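Local coordinates for hydrazine synthase alpha subunit (Candidatus Kuenenia stuttgartiensis, PDB 5C2V) that condenses hydroxylamine, made in the gamma subunit, with ammonia to yield hydrazine as part of the hydrazine synthase complex, at the interface of chains A and B. Numbering follows the deposited sequence. Chains: chain A, Hydrazine synthase alpha subunit; chain B, Hydrazine synthase gamma subunit.

The interface of chains A and B. Residues chain A 578-579, 582-583; chain B 220-222, 250.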
# COMPACT_ATOMS: atom_id res chain seq x y z
N TYR A 578 -13.12 2.35 -39.45
CA TYR A 578 -13.20 2.66 -40.87
C TYR A 578 -11.98 3.46 -41.34
O TYR A 578 -11.79 3.67 -42.53
CB TYR A 578 -14.49 3.43 -41.17
CG TYR A 578 -15.74 2.63 -40.87
CD1 TYR A 578 -16.30 1.79 -41.82
CD2 TYR A 578 -16.35 2.70 -39.62
CE1 TYR A 578 -17.44 1.06 -41.55
CE2 TYR A 578 -17.48 1.96 -39.34
CZ TYR A 578 -18.02 1.14 -40.31
OH TYR A 578 -19.16 0.41 -40.03
N ASN A 579 -11.16 3.90 -40.39
CA ASN A 579 -9.93 4.61 -40.72
C ASN A 579 -8.73 3.68 -40.75
O ASN A 579 -7.59 4.12 -40.91
CB ASN A 579 -9.69 5.75 -39.72
CG ASN A 579 -8.84 6.86 -40.30
OD1 ASN A 579 -8.77 7.04 -41.52
ND2 ASN A 579 -8.19 7.63 -39.43
N TYR A 582 -8.99 0.58 -45.60
CA TYR A 582 -10.03 0.65 -46.62
C TYR A 582 -9.59 0.44 -48.08
O TYR A 582 -10.43 0.42 -48.98
CB TYR A 582 -10.79 1.98 -46.52
CG TYR A 582 -9.92 3.20 -46.30
CD1 TYR A 582 -9.45 3.94 -47.37
CD2 TYR A 582 -9.60 3.62 -45.01
CE1 TYR A 582 -8.66 5.06 -47.17
CE2 TYR A 582 -8.82 4.73 -44.80
CZ TYR A 582 -8.35 5.45 -45.88
OH TYR A 582 -7.57 6.56 -45.68
N ASP A 583 -8.29 0.29 -48.34
CA ASP A 583 -7.81 0.29 -49.72
C ASP A 583 -7.22 -1.05 -50.14
O ASP A 583 -6.50 -1.70 -49.38
CB ASP A 583 -6.77 1.40 -49.92
CG ASP A 583 -6.57 1.78 -51.38
OD1 ASP A 583 -6.61 0.88 -52.25
OD2 ASP A 583 -6.38 2.98 -51.66
N ARG B 220 -12.50 3.67 -52.44
CA ARG B 220 -11.22 3.71 -51.73
C ARG B 220 -11.03 4.98 -50.89
O ARG B 220 -9.90 5.42 -50.68
CB ARG B 220 -10.05 3.57 -52.72
CG ARG B 220 -9.90 2.18 -53.31
CD ARG B 220 -8.95 2.18 -54.48
NE ARG B 220 -8.70 0.84 -54.99
CZ ARG B 220 -8.07 0.57 -56.13
NH1 ARG B 220 -7.61 1.56 -56.88
NH2 ARG B 220 -7.89 -0.69 -56.51
N SER B 221 -12.13 5.55 -50.42
CA SER B 221 -12.04 6.72 -49.54
C SER B 221 -12.65 6.42 -48.17
O SER B 221 -13.18 5.33 -47.94
CB SER B 221 -12.74 7.92 -50.17
OG SER B 221 -14.14 7.71 -50.26
N THR B 222 -12.57 7.39 -47.27
CA THR B 222 -13.08 7.23 -45.91
C THR B 222 -13.61 8.57 -45.39
O THR B 222 -13.09 9.62 -45.77
CB THR B 222 -11.99 6.66 -44.97
OG1 THR B 222 -12.55 6.32 -43.70
CG2 THR B 222 -10.85 7.66 -44.79
N LEU B 250 -17.28 0.22 -46.12
CA LEU B 250 -16.28 0.49 -47.14
C LEU B 250 -15.84 -0.82 -47.79
O LEU B 250 -15.16 -1.62 -47.16
CB LEU B 250 -15.07 1.21 -46.54
CG LEU B 250 -15.31 2.60 -45.95
CD1 LEU B 250 -14.08 3.11 -45.22
CD2 LEU B 250 -15.71 3.55 -47.06
O HOH W 1 -12.77 2.68 -48.96
O HOH W 2 -7.37 5.27 -50.76
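The end of the 3-10 helix 575-579 and the loop residues A:Tyr582 and A:Asp583 face two loop segments of the gamma subunit, 220-222 and B:Leu250, with B:Arg220 in a left-handed backbone conformation. B:Thr222 packs against A:Tyr582. Its CB lies over one ring face, towards the rim, 3.8 Å from the ring centroid, in a CH-pi contact. Its methyl CG2 reaches A:Tyr582 CZ at 3.5 Å. A:Tyr582 CG stands in the crowded position between its own backbone N and carbonyl carbon (chi1 43°), which turns a ring face to B:Thr222. B:Thr222 OG1 is anti to its own backbone N (chi1 -172°). The hydroxyl thus turns to the helix end and donates a hydrogen bond to the backbone carbonyl A:Tyr578 O at 3.0 Å, approaching from above the carbonyl plane. B:Leu250 CD1 touches the beta carbons of both tyrosines, A:Tyr582 CB at 3.7 Å and A:Tyr578 CB at 4.1 Å, and lies close to the carbonyl A:Tyr578 O. At the other end, the extended B:Arg220 chain runs obliquely past the A:Asp583 carboxylate. B:Arg220 NE forms a long salt bridge with A:Asp583 OD1 at 3.5 Å, the guanidinium and carboxylate planes 25° apart. The other carboxylate oxygen, A:Asp583 OD2, is linked through water 2 to the backbone carbonyl B:Arg220 O. Water 1 joins the carbonyls A:Tyr582 O and B:Ser221 O. This small mixed patch probably helps hold the alpha and gamma subunits together in the hydrazine synthase complex, where they carry out successive half-reactions.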